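Local coordinates for protein carboxypeptidase A (Helicoverpa armigera, PDB 1JQG) that probably cleaves amino acids from the C-terminal end of peptides as a zinc-dependent carboxypeptidase of the M14 family, here in its proenzyme form, at residues R183-L188 with D222-T227; I305-S310 with D393-D398; G309-Y314 with T380-A385. One frame throughout, in Å; residues are numbered along the deposited sequence.

Interaction 1: residues R183-L188 with D222-T227; sequences REWVTL and DGYVHT. With ZN (zinc ion), chain B.
Trp185 and Tyr224 form an offset edge-to-face aromatic pair. The CE1 edge of Tyr224 meets one face of the indole five-membered ring, with the planes at 81°. The closest atoms are Trp185 CD1 and Tyr224 CE1, 3.5 Å apart. Leu188 adds an apolar touch, its CD2 lying 3.6 Å from Tyr224 OH.

The hydrogen bond between the segments runs from Trp185 NE1 to Thr227 OG1, 3.2 Å, almost in the indole plane. Thr227 OG1 sits between its backbone N and carbonyl carbon (chi1 59°) and donates to Tyr224 O at 2.6 Å. Thr227 OG1 thus accepts from the indole and donates to the helix backbone, which links the two. An alanine in place of Trp185 would probably leave Thr227 OG1 without this donor and open a gap beside the Tyr224 ring.

Next to Trp185, Glu184 points away from the helix and binds the zinc ion through OE1 at 2.2 Å, together with His181 and His306. Thr187 OG1 and N both donate to Glu184 O in a type I turn.

Tyr224 OH bonds to His122 O, beside helix 124-137. Trp185 also touches helix 92-108. The contact thus joins helix 221-228 to the turn that leads from the zinc site into helix 187-200.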
loop_
_atom_site.group_PDB
_atom_site.type_symbol
_atom_site.label_atom_id
_atom_site.label_comp_id
_atom_site.label_asym_id
_atom_site.label_seq_id
_atom_site.Cartn_x
_atom_site.Cartn_y
_atom_site.Cartn_z
ATOM N N ARG A 183 5.941 0.851 -5.506
ATOM C CA ARG A 183 7.013 1.671 -4.943
ATOM C C ARG A 183 6.957 1.751 -3.422
ATOM O O ARG A 183 7.899 2.220 -2.767
ATOM C CB ARG A 183 7.012 3.099 -5.443
ATOM C CG ARG A 183 5.794 3.931 -5.152
ATOM C CD ARG A 183 5.832 5.266 -5.878
ATOM N NE ARG A 183 4.798 6.194 -5.393
ATOM C CZ ARG A 183 4.566 7.359 -5.992
ATOM N NH1 ARG A 183 5.285 7.752 -7.027
ATOM N NH2 ARG A 183 3.672 8.210 -5.554
ATOM N N GLU A 184 5.835 1.292 -2.847
ATOM C CA GLU A 184 5.714 1.286 -1.393
ATOM C C GLU A 184 6.334 0.045 -0.753
ATOM O O GLU A 184 5.614 -0.844 -0.291
ATOM C CB GLU A 184 4.245 1.414 -1.004
ATOM C CG GLU A 184 3.593 2.603 -1.628
ATOM C CD GLU A 184 2.093 2.572 -1.481
ATOM O OE1 GLU A 184 1.650 3.640 -1.982
ATOM O OE2 GLU A 184 1.578 1.595 -0.966
ATOM N N TRP A 185 7.670 -0.026 -0.765
ATOM C CA TRP A 185 8.431 -1.180 -0.359
ATOM C C TRP A 185 8.287 -1.580 1.078
ATOM O O TRP A 185 8.232 -2.746 1.432
ATOM C CB TRP A 185 9.935 -0.985 -0.649
ATOM C CG TRP A 185 10.275 -1.069 -2.108
ATOM C CD1 TRP A 185 9.415 -1.137 -3.171
ATOM C CD2 TRP A 185 11.598 -1.089 -2.669
ATOM N NE1 TRP A 185 10.136 -1.195 -4.357
ATOM C CE2 TRP A 185 11.465 -1.154 -4.070
ATOM C CE3 TRP A 185 12.890 -1.041 -2.105
ATOM C CZ2 TRP A 185 12.569 -1.188 -4.906
ATOM C CZ3 TRP A 185 13.984 -1.076 -2.960
ATOM C CH2 TRP A 185 13.815 -1.145 -4.338
ATOM N N VAL A 186 8.079 -0.627 1.966
ATOM C CA VAL A 186 7.887 -0.879 3.381
ATOM C C VAL A 186 6.611 -1.665 3.701
ATOM O O VAL A 186 6.452 -2.124 4.834
ATOM C CB VAL A 186 7.964 0.446 4.172
ATOM C CG1 VAL A 186 6.727 1.335 4.072
ATOM C CG2 VAL A 186 8.285 0.149 5.638
ATOM N N THR A 187 5.710 -1.884 2.729
ATOM C CA THR A 187 4.490 -2.629 2.955
ATOM C C THR A 187 4.714 -4.136 3.003
ATOM O O THR A 187 3.914 -4.855 3.684
ATOM C CB THR A 187 3.396 -2.321 1.928
ATOM O OG1 THR A 187 3.797 -2.706 0.608
ATOM C CG2 THR A 187 3.068 -0.839 1.991
ATOM N N LEU A 188 5.723 -4.633 2.297
ATOM C CA LEU A 188 6.031 -6.051 2.216
ATOM C C LEU A 188 6.490 -6.645 3.526
ATOM O O LEU A 188 5.917 -7.605 4.081
ATOM C CB LEU A 188 7.048 -6.345 1.103
ATOM C CG LEU A 188 7.406 -7.835 0.902
ATOM C CD1 LEU A 188 6.219 -8.730 0.523
ATOM C CD2 LEU A 188 8.479 -8.071 -0.149
ATOM N N ASP A 222 4.844 -7.235 -11.543
ATOM C CA ASP A 222 5.478 -6.517 -12.649
ATOM C C ASP A 222 6.068 -5.154 -12.254
ATOM O O ASP A 222 7.172 -4.741 -12.676
ATOM C CB ASP A 222 4.465 -6.324 -13.795
ATOM C CG ASP A 222 3.987 -7.617 -14.417
ATOM O OD1 ASP A 222 4.575 -8.709 -14.215
ATOM O OD2 ASP A 222 2.968 -7.606 -15.163
ATOM N N GLY A 223 5.291 -4.358 -11.504
ATOM C CA GLY A 223 5.747 -3.036 -11.087
ATOM C C GLY A 223 6.873 -3.161 -10.070
ATOM O O GLY A 223 7.829 -2.391 -10.033
ATOM N N TYR A 224 6.698 -4.070 -9.110
ATOM C CA TYR A 224 7.682 -4.304 -8.078
ATOM C C TYR A 224 9.040 -4.660 -8.695
ATOM O O TYR A 224 10.079 -4.219 -8.170
ATOM C CB TYR A 224 7.194 -5.397 -7.109
ATOM C CG TYR A 224 8.027 -5.555 -5.850
ATOM C CD1 TYR A 224 8.328 -4.443 -5.075
ATOM C CD2 TYR A 224 8.509 -6.771 -5.427
ATOM C CE1 TYR A 224 9.076 -4.557 -3.928
ATOM C CE2 TYR A 224 9.264 -6.907 -4.275
ATOM C CZ TYR A 224 9.545 -5.788 -3.528
ATOM O OH TYR A 224 10.297 -5.896 -2.392
ATOM N N VAL A 225 9.023 -5.470 -9.746
ATOM C CA VAL A 225 10.282 -5.930 -10.360
ATOM C C VAL A 225 10.898 -4.736 -11.082
ATOM O O VAL A 225 12.103 -4.530 -11.095
ATOM C CB VAL A 225 10.059 -7.128 -11.290
ATOM C CG1 VAL A 225 11.180 -7.479 -12.266
ATOM C CG2 VAL A 225 9.754 -8.396 -10.478
ATOM N N HIS A 226 10.040 -3.892 -11.652
ATOM C CA HIS A 226 10.442 -2.732 -12.401
ATOM C C HIS A 226 11.074 -1.697 -11.477
ATOM O O HIS A 226 12.027 -0.996 -11.858
ATOM C CB HIS A 226 9.233 -2.131 -13.132
ATOM C CG HIS A 226 9.562 -1.004 -14.069
ATOM N ND1 HIS A 226 9.048 0.284 -13.935
ATOM C CD2 HIS A 226 10.360 -0.980 -15.169
ATOM C CE1 HIS A 226 9.508 1.033 -14.924
ATOM N NE2 HIS A 226 10.341 0.310 -15.664
ATOM N N THR A 227 10.559 -1.570 -10.261
ATOM C CA THR A 227 11.106 -0.641 -9.283
ATOM C C THR A 227 12.468 -1.092 -8.747
ATOM O O THR A 227 13.212 -0.255 -8.234
ATOM C CB THR A 227 10.141 -0.448 -8.099
ATOM O OG1 THR A 227 9.900 -1.715 -7.483
ATOM C CG2 THR A 227 8.796 0.127 -8.526
HETATM ZN ZN ZN B . -0.577 3.477 -2.272
HETATM O O HOH W 1 -1.668 5.581 -1.674
#

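Interaction 2: residues I305-S310 with D393-D398; sequences IHSFGS and DGFLVD. With ZN (zinc ion), chain B.
Phe308 and Phe395 make an edge-to-face aromatic contact around the C-terminal end of strand 299-307. It joins this part of the chain to the loop between strand 377-383 and helix 402-421. The contact is partly buried and has no direct hydrogen bond between the segments.

The edge of Phe308 points at the face of Phe395, with the planes at 79° and the centroids 5.0 Å apart. Phe308 CD2 stands over the Phe395 ring, offset toward the rim, at 3.5 Å from Phe395 CE1. A second partner lies over one face of Phe308. Gly394 CA makes a CH-pi contact there, 4.2 Å from the ring centroid and 19° off the normal. Phe308 CG lies between its backbone N and carbonyl carbon (chi1 83°), which brings CG to the side of Gly394, 3.5 Å from Gly394 O. Asp393 CB touches Phe308 CE1 at 3.7 Å, while its carboxylate forms salt bridges with Lys62 and Arg387.

Two residues before Phe308, His306 binds the zinc ion through ND1 at 2.4 Å. His306 NE2 bonds to the carboxylate of Asp304, which probably fixes the rotation of the imidazole. This is the zinc site of the M14 carboxypeptidase fold, completed by His181 and Glu184, with ligands carried near strand ends of the central mixed sheet.

Ser307 stands between the metal ligand and the aromatic pair. Its carbonyl O meets the edge of the Phe395 ring, near the ring plane. A water donates to Gly394 O at 3.0 Å and is also weakly bonded to Ser307 OG, so it links the Ser307 side chain to the Gly394 backbone. Phe395 makes another edge-to-face contact with Trp52, and Arg183 packs on its side chain.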
loop_
_atom_site.group_PDB
_atom_site.type_symbol
_atom_site.label_atom_id
_atom_site.label_comp_id
_atom_site.label_asym_id
_atom_site.label_seq_id
_atom_site.Cartn_x
_atom_site.Cartn_y
_atom_site.Cartn_z
ATOM N N ILE A 305 -2.676 -2.748 2.688
ATOM C CA ILE A 305 -1.534 -2.077 3.287
ATOM C C ILE A 305 -0.754 -1.224 2.308
ATOM O O ILE A 305 -0.046 -1.718 1.433
ATOM C CB ILE A 305 -0.606 -3.080 4.035
ATOM C CG1 ILE A 305 -1.471 -3.807 5.108
ATOM C CG2 ILE A 305 0.560 -2.397 4.727
ATOM C CD1 ILE A 305 -0.760 -4.909 5.862
ATOM N N HIS A 306 -0.771 0.080 2.545
ATOM C CA HIS A 306 -0.010 1.028 1.773
ATOM C C HIS A 306 0.993 1.777 2.671
ATOM O O HIS A 306 1.130 1.611 3.855
ATOM C CB HIS A 306 -0.923 2.103 1.132
ATOM C CG HIS A 306 -1.840 1.541 0.099
ATOM N ND1 HIS A 306 -1.633 1.638 -1.234
ATOM C CD2 HIS A 306 -2.995 0.823 0.131
ATOM C CE1 HIS A 306 -2.521 1.140 -2.014
ATOM N NE2 HIS A 306 -3.376 0.594 -1.170
ATOM N N SER A 307 1.768 2.595 1.977
ATOM C CA SER A 307 2.723 3.492 2.462
ATOM C C SER A 307 2.803 4.798 1.601
ATOM O O SER A 307 2.346 4.769 0.457
ATOM C CB SER A 307 4.190 3.060 2.592
ATOM O OG SER A 307 4.875 3.097 1.348
ATOM N N PHE A 308 2.435 6.014 1.977
ATOM C CA PHE A 308 3.067 6.558 3.168
ATOM C C PHE A 308 2.171 7.507 3.962
ATOM O O PHE A 308 1.344 8.196 3.287
ATOM C CB PHE A 308 4.547 6.935 3.119
ATOM C CG PHE A 308 4.752 8.296 2.538
ATOM C CD1 PHE A 308 4.707 9.393 3.384
ATOM C CD2 PHE A 308 4.965 8.527 1.195
ATOM C CE1 PHE A 308 4.874 10.679 2.918
ATOM C CE2 PHE A 308 5.129 9.805 0.713
ATOM C CZ PHE A 308 5.094 10.890 1.570
ATOM N N GLY A 309 2.010 7.702 5.298
ATOM C CA GLY A 309 1.115 8.595 5.977
ATOM C C GLY A 309 0.845 8.448 7.475
ATOM O O GLY A 309 0.364 9.352 8.182
ATOM N N SER A 310 0.967 7.228 7.995
ATOM C CA SER A 310 0.700 6.922 9.390
ATOM C C SER A 310 -0.781 7.167 9.692
ATOM O O SER A 310 -1.208 7.878 10.622
ATOM C CB SER A 310 1.578 7.690 10.370
ATOM O OG SER A 310 2.951 7.420 10.140
ATOM N N ASP A 393 10.298 12.319 4.669
ATOM C CA ASP A 393 9.107 11.541 4.356
ATOM C C ASP A 393 9.238 11.100 2.899
ATOM O O ASP A 393 9.656 11.929 2.085
ATOM C CB ASP A 393 7.813 12.317 4.556
ATOM C CG ASP A 393 7.686 12.862 5.969
ATOM O OD1 ASP A 393 7.350 12.106 6.906
ATOM O OD2 ASP A 393 7.941 14.086 6.137
ATOM N N GLY A 394 9.045 9.818 2.628
ATOM C CA GLY A 394 9.028 9.346 1.264
ATOM C C GLY A 394 8.790 7.836 1.191
ATOM O O GLY A 394 8.063 7.261 1.974
ATOM N N PHE A 395 9.303 7.220 0.127
ATOM C CA PHE A 395 9.098 5.809 -0.093
ATOM C C PHE A 395 10.362 4.991 0.137
ATOM O O PHE A 395 10.303 3.789 0.180
ATOM C CB PHE A 395 8.574 5.625 -1.523
ATOM C CG PHE A 395 7.222 6.245 -1.730
ATOM C CD1 PHE A 395 6.058 5.646 -1.259
ATOM C CD2 PHE A 395 7.147 7.442 -2.450
ATOM C CE1 PHE A 395 4.850 6.258 -1.475
ATOM C CE2 PHE A 395 5.913 8.065 -2.650
ATOM C CZ PHE A 395 4.765 7.472 -2.151
ATOM N N LEU A 396 11.503 5.671 0.266
ATOM C CA LEU A 396 12.798 5.020 0.488
ATOM C C LEU A 396 12.872 4.353 1.856
ATOM O O LEU A 396 12.363 4.856 2.835
ATOM C CB LEU A 396 13.923 6.039 0.363
ATOM C CG LEU A 396 13.938 6.864 -0.930
ATOM C CD1 LEU A 396 15.196 7.755 -0.900
ATOM C CD2 LEU A 396 13.867 6.001 -2.171
ATOM N N VAL A 397 13.433 3.169 1.903
ATOM C CA VAL A 397 13.498 2.336 3.079
ATOM C C VAL A 397 14.903 2.315 3.697
ATOM O O VAL A 397 15.911 2.104 3.060
ATOM C CB VAL A 397 13.113 0.865 2.773
ATOM C CG1 VAL A 397 13.179 0.075 4.095
ATOM C CG2 VAL A 397 11.785 0.793 2.038
ATOM N N ASP A 398 14.993 2.566 4.989
ATOM C CA ASP A 398 16.173 2.425 5.805
ATOM C C ASP A 398 16.101 1.046 6.460
ATOM O O ASP A 398 15.144 0.761 7.213
ATOM C CB ASP A 398 16.185 3.513 6.874
ATOM C CG ASP A 398 17.517 3.626 7.591
ATOM O OD1 ASP A 398 18.167 2.589 7.877
ATOM O OD2 ASP A 398 17.938 4.757 7.899
HETATM ZN ZN ZN B . -0.577 3.477 -2.272
HETATM O O HOH W 2 7.198 4.583 3.075
HETATM O O HOH W 1 -1.668 5.581 -1.674
#

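Interaction 3: residues G309-Y314 with T380-A385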
loop_
_atom_site.group_PDB
_atom_site.type_symbol
_atom_site.label_atom_id
_atom_site.label_comp_id
_atom_site.label_asym_id
_atom_site.label_seq_id
_atom_site.Cartn_x
_atom_site.Cartn_y
_atom_site.Cartn_z
ATOM N N GLY A 309 2.010 7.702 5.298
ATOM C CA GLY A 309 1.115 8.595 5.977
ATOM C C GLY A 309 0.845 8.448 7.475
ATOM O O GLY A 309 0.364 9.352 8.182
ATOM N N SER A 310 0.967 7.228 7.995
ATOM C CA SER A 310 0.700 6.922 9.390
ATOM C C SER A 310 -0.781 7.167 9.692
ATOM O O SER A 310 -1.208 7.878 10.622
ATOM C CB SER A 310 1.578 7.690 10.370
ATOM O OG SER A 310 2.951 7.420 10.140
ATOM N N MET A 311 -1.634 6.512 8.931
ATOM C CA MET A 311 -3.063 6.631 9.066
ATOM C C MET A 311 -3.799 5.361 8.710
ATOM O O MET A 311 -3.285 4.508 7.994
ATOM C CB MET A 311 -3.674 7.750 8.195
ATOM C CG MET A 311 -2.984 8.000 6.879
ATOM S SD MET A 311 -3.344 9.517 5.996
ATOM C CE MET A 311 -2.161 10.692 6.544
ATOM N N ILE A 312 -4.951 5.160 9.335
ATOM C CA ILE A 312 -5.853 4.057 9.013
ATOM C C ILE A 312 -7.152 4.634 8.481
ATOM O O ILE A 312 -7.757 5.350 9.273
ATOM C CB ILE A 312 -6.135 3.224 10.285
ATOM C CG1 ILE A 312 -4.843 2.545 10.785
ATOM C CG2 ILE A 312 -7.177 2.137 10.170
ATOM C CD1 ILE A 312 -4.948 2.016 12.187
ATOM N N LEU A 313 -7.439 4.444 7.181
ATOM C CA LEU A 313 -8.627 5.064 6.563
ATOM C C LEU A 313 -9.678 4.008 6.201
ATOM O O LEU A 313 -9.388 2.809 6.114
ATOM C CB LEU A 313 -8.276 5.789 5.249
ATOM C CG LEU A 313 -7.174 6.852 5.355
ATOM C CD1 LEU A 313 -7.313 7.766 6.575
ATOM C CD2 LEU A 313 -5.773 6.252 5.448
ATOM N N TYR A 314 -10.867 4.503 5.994
ATOM C CA TYR A 314 -12.033 3.695 5.629
ATOM C C TYR A 314 -13.076 4.600 5.018
ATOM O O TYR A 314 -12.831 5.783 4.762
ATOM C CB TYR A 314 -12.638 3.049 6.900
ATOM C CG TYR A 314 -13.130 4.105 7.926
ATOM C CD1 TYR A 314 -14.381 4.721 7.766
ATOM C CD2 TYR A 314 -12.331 4.460 9.029
ATOM C CE1 TYR A 314 -14.821 5.687 8.686
ATOM C CE2 TYR A 314 -12.772 5.428 9.946
ATOM C CZ TYR A 314 -14.015 6.044 9.772
ATOM O OH TYR A 314 -14.441 6.995 10.648
ATOM N N THR A 380 -7.680 0.720 4.689
ATOM C CA THR A 380 -6.488 0.935 3.890
ATOM C C THR A 380 -5.409 1.526 4.806
ATOM O O THR A 380 -5.602 2.621 5.317
ATOM C CB THR A 380 -6.780 1.826 2.691
ATOM O OG1 THR A 380 -5.496 2.398 2.309
ATOM C CG2 THR A 380 -7.705 3.005 2.981
ATOM N N TYR A 381 -4.380 0.742 5.115
ATOM C CA TYR A 381 -3.313 1.160 5.992
ATOM C C TYR A 381 -2.319 2.029 5.256
ATOM O O TYR A 381 -1.999 1.835 4.099
ATOM C CB TYR A 381 -2.543 -0.032 6.579
ATOM C CG TYR A 381 -3.028 -0.541 7.916
ATOM C CD1 TYR A 381 -4.304 -0.996 8.116
ATOM C CD2 TYR A 381 -2.174 -0.575 8.990
ATOM C CE1 TYR A 381 -4.741 -1.463 9.348
ATOM C CE2 TYR A 381 -2.568 -1.042 10.236
ATOM C CZ TYR A 381 -3.850 -1.488 10.407
ATOM O OH TYR A 381 -4.281 -1.993 11.616
ATOM N N GLU A 382 -1.838 3.047 5.944
ATOM C CA GLU A 382 -0.798 3.929 5.438
ATOM C C GLU A 382 0.323 3.868 6.463
ATOM O O GLU A 382 0.200 4.589 7.432
ATOM C CB GLU A 382 -1.305 5.359 5.251
ATOM C CG GLU A 382 -2.405 5.508 4.200
ATOM C CD GLU A 382 -1.865 5.354 2.780
ATOM O OE1 GLU A 382 -0.660 5.625 2.612
ATOM O OE2 GLU A 382 -2.607 4.974 1.841
ATOM N N LEU A 383 1.304 3.027 6.264
ATOM C CA LEU A 383 2.467 2.900 7.110
ATOM C C LEU A 383 3.333 4.154 7.225
ATOM O O LEU A 383 3.222 5.044 6.417
ATOM C CB LEU A 383 3.368 1.769 6.550
ATOM C CG LEU A 383 2.735 0.379 6.550
ATOM C CD1 LEU A 383 3.822 -0.686 6.326
ATOM C CD2 LEU A 383 1.964 0.159 7.827
ATOM N N PRO A 384 4.057 4.296 8.316
ATOM C CA PRO A 384 4.840 5.465 8.642
ATOM C C PRO A 384 5.956 5.658 7.641
ATOM O O PRO A 384 6.629 4.733 7.172
ATOM C CB PRO A 384 5.393 5.168 10.051
ATOM C CG PRO A 384 4.440 4.183 10.649
ATOM C CD PRO A 384 4.031 3.338 9.488
ATOM N N ALA A 385 6.250 6.912 7.324
ATOM C CA ALA A 385 7.412 7.284 6.551
ATOM C C ALA A 385 8.564 7.440 7.545
ATOM O O ALA A 385 8.586 8.428 8.266
ATOM C CB ALA A 385 7.155 8.612 5.868
#
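Met311 and Glu382 pair through their backbones in the antiparallel part of the central mixed sheet, where strand 311-314 runs beside strand 377-383. The short strand axes come within 5.0 Å at an angle of 161°. Met311 with Glu382 and Leu313 with Thr380 are hydrogen-bonded pairs, and Ile312 with Tyr381 is the non-hydrogen-bonded pair between them. Leu313 N donates to Thr380 O, and Thr380 N donates back to Leu313 O. Ser310 and Met311 both face Glu382, which makes a G1 beta bulge. Glu382 O accepts from Met311 N at 3.1 Å and weakly from Ser310 N. Beyond the bulge, Gly309 N donates to Leu383 O at 3.1 Å.

Ile312 and Tyr381 lie side by side on one face of the sheet. Ile312 CG1 sits over the centre of the Tyr381 ring, 4.2 Å from its centroid and 9° off the normal. Helix 325-340 covers this pair through Met335.

The other face carries Thr380, Glu382, Met311 and Leu313. Met311 and Glu382 point the same way, with Met311 CG 3.5 Å from Glu382 CB. Leu313 crosses at about a right angle and brings CD2 to within 3.7 Å of Glu382 CG. Both touch Glu382 CG, so apolar neighbours pack against the aliphatic part of its chain. Glu382 is the predicted proton donor/acceptor, and the nearest atom of its side chain is about 5 Å from the zinc ion, consistent with that role. Helix 355-358 backs this face through Val358, which touches Met311 and Leu313.

A CB on Gly309 would crowd Glu382 CB and Met311 CE. The backbone turn here would also press it against the preceding carbonyl O, which suits a glycine. Within the bulge, Ser310 OG lies 3.3 Å from Pro384 CB.

Interaction 1 closes along the chain before the other two open. Interactions 2 and 3 start from the same part of the chain and share Gly309 and Ser310. Their centres are about 9 Å apart, against about 12 Å between interactions 1 and 2 and about 17 Å between 1 and 3. Interactions 1 and 2 each supply a zinc ligand, and Glu184 OE2 probably accepts a hydrogen bond from Ser307 N. Interactions 2 and 3 meet in the central sheet, where strands 299-307 and 377-383 are neighbours and His306 probably bonds to Tyr381 and Leu383 through the backbone. The three contacts thus bring two of the three protein zinc ligands and the predicted catalytic Glu382 together.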